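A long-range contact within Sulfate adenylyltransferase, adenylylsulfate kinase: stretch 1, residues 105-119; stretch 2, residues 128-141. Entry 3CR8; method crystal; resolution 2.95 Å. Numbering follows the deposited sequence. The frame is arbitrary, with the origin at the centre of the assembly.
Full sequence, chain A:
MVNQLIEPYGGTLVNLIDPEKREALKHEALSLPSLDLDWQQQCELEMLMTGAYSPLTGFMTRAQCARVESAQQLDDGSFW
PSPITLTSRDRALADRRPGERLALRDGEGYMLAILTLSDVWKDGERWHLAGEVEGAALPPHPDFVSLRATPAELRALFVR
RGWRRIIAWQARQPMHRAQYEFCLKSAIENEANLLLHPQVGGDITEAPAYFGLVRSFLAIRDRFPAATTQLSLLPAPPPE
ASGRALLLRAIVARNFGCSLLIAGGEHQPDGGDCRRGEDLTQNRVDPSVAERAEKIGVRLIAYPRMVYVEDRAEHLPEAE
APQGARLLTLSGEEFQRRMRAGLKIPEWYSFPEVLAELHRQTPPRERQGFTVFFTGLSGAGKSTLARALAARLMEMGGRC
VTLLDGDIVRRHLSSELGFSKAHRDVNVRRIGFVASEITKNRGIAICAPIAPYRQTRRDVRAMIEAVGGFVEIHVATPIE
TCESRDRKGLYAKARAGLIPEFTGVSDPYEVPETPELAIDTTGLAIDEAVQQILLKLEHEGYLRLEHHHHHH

Stretch 1 (105-119) RDGEGYMLAILTLSD
Stretch 2 (128-141) HLAGEVEGAALPPH

Antiparallel strands are held first by their main chains, and the pairing of the strand around Ala-113 to Leu-115 with the one around Val-133 to Gly-135 in this sulfate adenylyltransferase, adenylylsulfate kinase shows how closely the donors and acceptors can be accounted for. The strand axes run at 152° and approach to 4.6 Å, and the two stretches together bury 930 Å². Register is set by Ala-113 facing Gly-135 (CA-CA 4.0 Å) and Leu-115 facing Val-133 (CA-CA 4.7 Å), both non-hydrogen-bonded pairs. Between them Ile-114 and Glu-134 form a reciprocal pair: Ile-114 N donates to Glu-134 O at 2.8 Å, and Glu-134 N to Ile-114 O at 3.0 Å.

Further along, Thr-116 N donates to Glu-132 O (3.0 Å, nearly linear at 175°), and Ser-118 N to Ala-130 O (2.7 Å), just where the chain turns a corner. Gly-131, at phi/psi 140/165, brings its CA to 3.1 Å from Thr-116 O. A CB here would lie 1.8 Å from Thr-116 O and jam against the preceding carbonyl, so glycine suits both the backbone and the contact.

At the other end, one acceptor serves two donors. Leu-112, with phi/psi -114/-45, presents its O to Ala-136 N at 2.7 Å and to Ala-137 N at 3.2 Å; Ala-136, at -104/-53, helps bring the successive amides to the same oxygen.

Side chains alternate across the paired strands. Ala-113, Leu-115 and Val-133 share one face: Ala-113 CB lies 3.8 Å from Val-133 CG1, while Leu-115 (chi1 t, chi2 p) sets CD1 4.1 Å from Val-133 CG2 and CD2 3.8 Å from Leu-129 CB. These side chains are buried and, having no polar atoms, need no hydrogen-bonding partner there. On the opposite face, Ile-114 (p, p) places CD1 3.3 Å from Glu-134 OE1; the Glu-134 carboxylate (chi1 m, chi2 t) is hydrogen-bonded elsewhere in the structure.

Before the strand, a type I turn spans Asp-106 to Gly-109, the glycine taking positive phi (69°). Buried Asp-106, chi1 p, turns OD1 back to accept from Glu-108 N (2.7 Å) and Tyr-110 N (2.9 Å), while its own N donates to Tyr-110 O at 2.9 Å. Gly-109 N adds a weak bond to Asp-106 O (3.4 Å), so most of the turn's amides are engaged within the stretch, and the chain leads into Tyr-110 (chi1 t, chi2 84°), whose ring receives Pro-140 over one face, CG 4.2 Å from the centroid. Compact Ala-137 also packs against the ring, CB 3.6 Å from Tyr-110 CE2, and Leu-112 (m, t) reaches Pro-139, CD2 to CD 4.0 Å.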

ATOM      1  N   ARG A 105      12.851  52.978  13.751  1.00 57.50           N
ATOM      2  CA  ARG A 105      12.591  52.401  12.429  1.00 62.08           C
ATOM      3  C   ARG A 105      13.194  51.006  12.301  1.00 60.20           C
ATOM      4  O   ARG A 105      14.181  50.688  12.964  1.00 56.53           O
ATOM      5  CB  ARG A 105      13.164  53.309  11.347  1.00 54.23           C
ATOM      6  CG  ARG A 105      13.091  54.755  11.733  1.00 59.33           C
ATOM      7  CD  ARG A 105      13.336  55.661  10.559  1.00 71.33           C
ATOM      8  NE  ARG A 105      14.569  55.323   9.865  1.00 86.94           N
ATOM      9  CZ  ARG A 105      15.264  56.200   9.168  1.00 73.74           C
ATOM     10  NH1 ARG A 105      14.824  57.453   9.106  1.00 89.17           N
ATOM     11  NH2 ARG A 105      16.379  55.823   8.554  1.00 52.84           N
ATOM     12  N   ASP A 106      12.589  50.173  11.458  1.00 62.96           N
ATOM     13  CA  ASP A 106      13.134  48.850  11.180  1.00 58.10           C
ATOM     14  C   ASP A 106      14.482  48.951  10.482  1.00 61.16           C
ATOM     15  O   ASP A 106      15.021  50.038  10.315  1.00 71.06           O
ATOM     16  CB  ASP A 106      12.154  47.999  10.372  1.00 46.33           C
ATOM     17  CG  ASP A 106      11.992  48.462   8.932  1.00 63.91           C
ATOM     18  OD1 ASP A 106      12.778  49.313   8.464  1.00 62.84           O
ATOM     19  OD2 ASP A 106      11.061  47.953   8.257  1.00 70.54           O
ATOM     20  N   GLY A 107      15.034  47.825  10.069  1.00 55.14           N
ATOM     21  CA  GLY A 107      16.322  47.842   9.396  1.00 63.86           C
ATOM     22  C   GLY A 107      16.362  48.474   8.004  1.00 76.39           C
ATOM     23  O   GLY A 107      17.448  48.737   7.474  1.00 74.44           O
ATOM     24  N   GLU A 108      15.198  48.713   7.401  1.00 57.10           N
ATOM     25  CA  GLU A 108      15.150  49.280   6.064  1.00 62.05           C
ATOM     26  C   GLU A 108      14.585  50.713   6.108  1.00 79.29           C
ATOM     27  O   GLU A 108      13.983  51.186   5.131  1.00 68.00           O
ATOM     28  CB  GLU A 108      14.324  48.388   5.120  1.00 68.86           C
ATOM     29  CG  GLU A 108      14.541  46.881   5.263  1.00 61.75           C
ATOM     30  CD  GLU A 108      15.988  46.426   5.024  1.00 88.55           C
ATOM     31  OE1 GLU A 108      16.736  47.129   4.307  1.00104.11           O
ATOM     32  OE2 GLU A 108      16.378  45.355   5.553  1.00 63.67           O
ATOM     33  N   GLY A 109      14.761  51.393   7.255  1.00 66.52           N
ATOM     34  CA  GLY A 109      14.334  52.777   7.402  1.00 66.78           C
ATOM     35  C   GLY A 109      12.833  53.009   7.419  1.00 70.52           C
ATOM     36  O   GLY A 109      12.379  54.155   7.337  1.00 74.04           O
ATOM     37  N   TYR A 110      12.061  51.925   7.508  1.00 70.03           N
ATOM     38  CA  TYR A 110      10.609  52.021   7.670  1.00 61.69           C
ATOM     39  C   TYR A 110      10.284  52.470   9.094  1.00 60.79           C
ATOM     40  O   TYR A 110      10.766  51.919  10.065  1.00 56.48           O
ATOM     41  CB  TYR A 110       9.938  50.693   7.336  1.00 63.13           C
ATOM     42  CG  TYR A 110       8.424  50.679   7.435  1.00 66.26           C
ATOM     43  CD1 TYR A 110       7.634  51.119   6.395  1.00 64.51           C
ATOM     44  CD2 TYR A 110       7.791  50.191   8.566  1.00 70.45           C
ATOM     45  CE1 TYR A 110       6.248  51.094   6.491  1.00 79.41           C
ATOM     46  CE2 TYR A 110       6.407  50.160   8.671  1.00 71.63           C
ATOM     47  CZ  TYR A 110       5.638  50.610   7.633  1.00 80.60           C
ATOM     48  OH  TYR A 110       4.259  50.575   7.748  1.00 73.87           O
ATOM     49  N   MET A 111       9.462  53.492   9.209  1.00 55.66           N
ATOM     50  CA  MET A 111       9.243  54.141  10.481  1.00 52.00           C
ATOM     51  C   MET A 111       8.180  53.426  11.298  1.00 59.19           C
ATOM     52  O   MET A 111       7.108  53.087  10.770  1.00 55.47           O
ATOM     53  CB  MET A 111       8.865  55.603  10.232  1.00 65.93           C
ATOM     54  CG  MET A 111       7.692  56.104  11.011  1.00 60.44           C
ATOM     55  SD  MET A 111       8.224  56.764  12.559  1.00 64.02           S
ATOM     56  CE  MET A 111       6.614  57.208  13.204  1.00 56.17           C
ATOM     57  N   LEU A 112       8.485  53.229  12.590  1.00 58.35           N
ATOM     58  CA  LEU A 112       7.645  52.466  13.527  1.00 49.68           C
ATOM     59  C   LEU A 112       7.026  53.297  14.653  1.00 49.92           C
ATOM     60  O   LEU A 112       5.848  53.155  14.997  1.00 43.99           O
ATOM     61  CB  LEU A 112       8.449  51.335  14.163  1.00 50.68           C
ATOM     62  CG  LEU A 112       9.136  50.344  13.237  1.00 53.67           C
ATOM     63  CD1 LEU A 112      10.164  49.512  13.977  1.00 49.51           C
ATOM     64  CD2 LEU A 112       8.103  49.477  12.599  1.00 54.34           C
ATOM     65  N   ALA A 113       7.834  54.151  15.250  1.00 54.80           N
ATOM     66  CA  ALA A 113       7.373  54.892  16.407  1.00 62.83           C
ATOM     67  C   ALA A 113       8.356  55.997  16.716  1.00 62.72           C
ATOM     68  O   ALA A 113       9.508  55.930  16.284  1.00 56.78           O
ATOM     69  CB  ALA A 113       7.247  53.950  17.609  1.00 47.42           C
ATOM     70  N   ILE A 114       7.912  57.019  17.444  1.00 51.92           N
ATOM     71  CA  ILE A 114       8.879  57.943  18.026  1.00 63.19           C
ATOM     72  C   ILE A 114       9.048  57.699  19.545  1.00 68.67           C
ATOM     73  O   ILE A 114       8.067  57.601  20.314  1.00 58.31           O
ATOM     74  CB  ILE A 114       8.663  59.466  17.623  1.00 58.19           C
ATOM     75  CG1 ILE A 114       7.577  60.124  18.456  1.00 79.14           C
ATOM     76  CG2 ILE A 114       8.334  59.626  16.144  1.00 58.42           C
ATOM     77  CD1 ILE A 114       7.999  60.441  19.886  1.00 86.68           C
ATOM     78  N   LEU A 115      10.310  57.557  19.942  1.00 55.32           N
ATOM     79  CA  LEU A 115      10.692  57.453  21.336  1.00 51.78           C
ATOM     80  C   LEU A 115      10.985  58.843  21.888  1.00 60.11           C
ATOM     81  O   LEU A 115      11.756  59.610  21.309  1.00 58.36           O
ATOM     82  CB  LEU A 115      11.938  56.579  21.460  1.00 48.28           C
ATOM     83  CG  LEU A 115      12.605  56.506  22.827  1.00 42.06           C
ATOM     84  CD1 LEU A 115      11.614  56.057  23.857  1.00 42.57           C
ATOM     85  CD2 LEU A 115      13.806  55.596  22.811  1.00 41.27           C
ATOM     86  N   THR A 116      10.355  59.171  23.001  1.00 51.71           N
ATOM     87  CA  THR A 116      10.626  60.421  23.676  1.00 54.20           C
ATOM     88  C   THR A 116      11.648  60.121  24.789  1.00 55.49           C
ATOM     89  O   THR A 116      11.294  59.529  25.807  1.00 58.02           O
ATOM     90  CB  THR A 116       9.293  61.035  24.224  1.00 55.27           C
ATOM     91  OG1 THR A 116       8.246  60.888  23.247  1.00 66.92           O
ATOM     92  CG2 THR A 116       9.442  62.503  24.566  1.00 40.61           C
ATOM     93  N   LEU A 117      12.911  60.502  24.590  1.00 43.37           N
ATOM     94  CA  LEU A 117      13.993  60.095  25.491  1.00 41.39           C
ATOM     95  C   LEU A 117      13.860  60.485  26.984  1.00 49.73           C
ATOM     96  O   LEU A 117      13.825  61.665  27.321  1.00 57.54           O
ATOM     97  CB  LEU A 117      15.331  60.579  24.942  1.00 42.62           C
ATOM     98  CG  LEU A 117      15.763  59.865  23.667  1.00 46.73           C
ATOM     99  CD1 LEU A 117      17.175  60.221  23.203  1.00 54.01           C
ATOM    100  CD2 LEU A 117      15.649  58.389  23.881  1.00 43.20           C
ATOM    101  N   SER A 118      13.787  59.480  27.864  1.00 51.11           N
ATOM    102  CA  SER A 118      13.878  59.649  29.329  1.00 44.42           C
ATOM    103  C   SER A 118      15.324  59.616  29.808  1.00 62.49           C
ATOM    104  O   SER A 118      15.725  60.425  30.640  1.00 73.60           O
ATOM    105  CB  SER A 118      13.195  58.504  30.062  1.00 35.32           C
ATOM    106  OG  SER A 118      11.797  58.630  30.104  1.00 55.66           O
ATOM    107  N   ASP A 119      16.092  58.652  29.299  1.00 52.44           N
ATOM    108  CA  ASP A 119      17.436  58.383  29.783  1.00 47.62           C
ATOM    109  C   ASP A 119      18.241  57.773  28.648  1.00 49.88           C
ATOM    110  O   ASP A 119      17.681  57.086  27.802  1.00 50.82           O
ATOM    111  CB  ASP A 119      17.360  57.417  30.960  1.00 48.53           C
ATOM    112  CG  ASP A 119      18.640  57.356  31.763  1.00 62.81           C
ATOM    113  OD1 ASP A 119      19.697  57.854  31.284  1.00 70.38           O
ATOM    114  OD2 ASP A 119      18.579  56.798  32.884  1.00 55.16           O
ATOM    115  N   HIS A 128      21.798  52.005  25.508  1.00 54.77           N
ATOM    116  CA  HIS A 128      20.462  51.746  26.027  1.00 56.50           C
ATOM    117  C   HIS A 128      19.631  53.023  25.936  1.00 65.36           C
ATOM    118  O   HIS A 128      20.158  54.132  26.064  1.00 59.86           O
ATOM    119  CB  HIS A 128      20.521  51.329  27.488  1.00 50.74           C
ATOM    120  CG  HIS A 128      20.838  49.881  27.708  1.00 67.05           C
ATOM    121  ND1 HIS A 128      22.032  49.312  27.321  1.00 77.30           N
ATOM    122  CD2 HIS A 128      20.129  48.894  28.308  1.00 64.78           C
ATOM    123  CE1 HIS A 128      22.034  48.032  27.654  1.00 72.04           C
ATOM    124  NE2 HIS A 128      20.897  47.757  28.265  1.00 52.61           N
ATOM    125  N   LEU A 129      18.327  52.875  25.728  1.00 57.77           N
ATOM    126  CA  LEU A 129      17.463  54.030  25.559  1.00 48.91           C
ATOM    127  C   LEU A 129      16.196  53.844  26.382  1.00 60.45           C
ATOM    128  O   LEU A 129      15.806  52.717  26.696  1.00 60.04           O
ATOM    129  CB  LEU A 129      17.112  54.236  24.092  1.00 49.48           C
ATOM    130  CG  LEU A 129      18.272  54.214  23.112  1.00 49.17           C
ATOM    131  CD1 LEU A 129      17.758  54.294  21.675  1.00 53.00           C
ATOM    132  CD2 LEU A 129      19.196  55.364  23.452  1.00 37.48           C
ATOM    133  N   ALA A 130      15.560  54.961  26.720  1.00 55.18           N
ATOM    134  CA  ALA A 130      14.440  54.976  27.634  1.00 52.56           C
ATOM    135  C   ALA A 130      13.460  56.064  27.241  1.00 54.41           C
ATOM    136  O   ALA A 130      13.838  57.055  26.639  1.00 54.08           O
ATOM    137  CB  ALA A 130      14.925  55.209  29.048  1.00 49.53           C
ATOM    138  N   GLY A 131      12.194  55.881  27.597  1.00 54.90           N
ATOM    139  CA  GLY A 131      11.198  56.900  27.373  1.00 46.67           C
ATOM    140  C   GLY A 131       9.876  56.327  26.907  1.00 53.50           C
ATOM    141  O   GLY A 131       9.804  55.168  26.482  1.00 43.97           O
ATOM    142  N   GLU A 132       8.831  57.152  26.989  1.00 53.80           N
ATOM    143  CA  GLU A 132       7.528  56.817  26.454  1.00 45.92           C
ATOM    144  C   GLU A 132       7.594  56.605  24.954  1.00 46.78           C
ATOM    145  O   GLU A 132       8.432  57.181  24.263  1.00 57.57           O
ATOM    146  CB  GLU A 132       6.546  57.919  26.775  1.00 50.22           C
ATOM    147  CG  GLU A 132       6.331  58.096  28.252  1.00 45.00           C
ATOM    148  CD  GLU A 132       5.779  56.865  28.889  1.00 51.84           C
ATOM    149  OE1 GLU A 132       4.845  56.272  28.327  1.00 57.91           O
ATOM    150  OE2 GLU A 132       6.281  56.472  29.956  1.00 72.47           O
ATOM    151  N   VAL A 133       6.717  55.761  24.442  1.00 43.87           N
ATOM    152  CA  VAL A 133       6.757  55.419  23.031  1.00 57.92           C
ATOM    153  C   VAL A 133       5.429  55.781  22.389  1.00 52.93           C
ATOM    154  O   VAL A 133       4.387  55.569  22.990  1.00 43.41           O
ATOM    155  CB  VAL A 133       7.052  53.913  22.824  1.00 48.55           C
ATOM    156  CG1 VAL A 133       6.929  53.539  21.360  1.00 51.62           C
ATOM    157  CG2 VAL A 133       8.428  53.582  23.339  1.00 37.99           C
ATOM    158  N   GLU A 134       5.474  56.364  21.189  1.00 60.68           N
ATOM    159  CA  GLU A 134       4.258  56.611  20.408  1.00 62.08           C
ATOM    160  C   GLU A 134       4.428  55.923  19.077  1.00 57.02           C
ATOM    161  O   GLU A 134       5.319  56.281  18.302  1.00 55.47           O
ATOM    162  CB  GLU A 134       3.995  58.108  20.176  1.00 57.99           C
ATOM    163  CG  GLU A 134       3.570  58.902  21.402  1.00 56.91           C
ATOM    164  CD  GLU A 134       3.783  60.412  21.243  1.00 61.48           C
ATOM    165  OE1 GLU A 134       4.859  60.835  20.771  1.00 62.52           O
ATOM    166  OE2 GLU A 134       2.884  61.191  21.610  1.00 74.81           O
ATOM    167  N   GLY A 135       3.564  54.946  18.815  1.00 48.51           N
ATOM    168  CA  GLY A 135       3.666  54.141  17.613  1.00 53.24           C
ATOM    169  C   GLY A 135       2.831  54.538  16.408  1.00 51.74           C
ATOM    170  O   GLY A 135       1.668  54.939  16.525  1.00 58.12           O
ATOM    171  N   ALA A 136       3.442  54.407  15.238  1.00 49.97           N
ATOM    172  CA  ALA A 136       2.770  54.662  13.963  1.00 60.85           C
ATOM    173  C   ALA A 136       2.409  53.355  13.263  1.00 55.94           C
ATOM    174  O   ALA A 136       1.264  53.145  12.877  1.00 64.50           O
ATOM    175  CB  ALA A 136       3.670  55.494  13.060  1.00 62.26           C
ATOM    176  N   ALA A 137       3.414  52.495  13.107  1.00 47.56           N
ATOM    177  CA  ALA A 137       3.296  51.221  12.428  1.00 43.10           C
ATOM    178  C   ALA A 137       3.989  50.110  13.203  1.00 55.71           C
ATOM    179  O   ALA A 137       4.901  50.371  13.981  1.00 54.15           O
ATOM    180  CB  ALA A 137       3.906  51.317  11.060  1.00 51.43           C
ATOM    181  N   LEU A 138       3.553  48.868  12.978  1.00 54.21           N
ATOM    182  CA  LEU A 138       4.250  47.695  13.498  1.00 50.91           C
ATOM    183  C   LEU A 138       5.261  47.170  12.485  1.00 46.71           C
ATOM    184  O   LEU A 138       5.109  47.357  11.285  1.00 55.78           O
ATOM    185  CB  LEU A 138       3.277  46.562  13.832  1.00 47.97           C
ATOM    186  CG  LEU A 138       1.930  46.865  14.472  1.00 64.51           C
ATOM    187  CD1 LEU A 138       1.009  47.613  13.482  1.00 76.28           C
ATOM    188  CD2 LEU A 138       1.318  45.554  14.860  1.00 36.00           C
ATOM    189  N   PRO A 139       6.296  46.484  12.971  1.00 52.17           N
ATOM    190  CA  PRO A 139       7.231  45.857  12.034  1.00 56.21           C
ATOM    191  C   PRO A 139       6.507  45.132  10.913  1.00 61.34           C
ATOM    192  O   PRO A 139       5.574  44.373  11.172  1.00 60.17           O
ATOM    193  CB  PRO A 139       7.983  44.864  12.919  1.00 45.61           C
ATOM    194  CG  PRO A 139       7.977  45.518  14.265  1.00 43.99           C
ATOM    195  CD  PRO A 139       6.664  46.222  14.375  1.00 52.51           C
ATOM    196  N   PRO A 140       6.922  45.371   9.660  1.00 69.27           N
ATOM    197  CA  PRO A 140       6.244  44.701   8.550  1.00 67.31           C
ATOM    198  C   PRO A 140       6.443  43.192   8.628  1.00 52.99           C
ATOM    199  O   PRO A 140       7.558  42.722   8.821  1.00 50.92           O
ATOM    200  CB  PRO A 140       6.933  45.281   7.313  1.00 58.22           C
ATOM    201  CG  PRO A 140       7.650  46.496   7.790  1.00 69.12           C
ATOM    202  CD  PRO A 140       8.052  46.185   9.192  1.00 64.82           C
ATOM    203  N   HIS A 141       5.352  42.451   8.502  1.00 52.21           N
ATOM    204  CA  HIS A 141       5.400  41.000   8.538  1.00 51.71           C
ATOM    205  C   HIS A 141       4.576  40.456   7.383  1.00 55.57           C
ATOM    206  O   HIS A 141       3.391  40.204   7.542  1.00 58.32           O
ATOM    207  CB  HIS A 141       4.780  40.470   9.837  1.00 50.42           C
ATOM    208  CG  HIS A 141       5.602  40.699  11.068  1.00 52.64           C
ATOM    209  ND1 HIS A 141       6.929  40.320  11.169  1.00 47.96           N
ATOM    210  CD2 HIS A 141       5.270  41.227  12.273  1.00 41.36           C
ATOM    211  CE1 HIS A 141       7.383  40.635  12.369  1.00 40.26           C
ATOM    212  NE2 HIS A 141       6.395  41.183  13.059  1.00 50.08           N
TER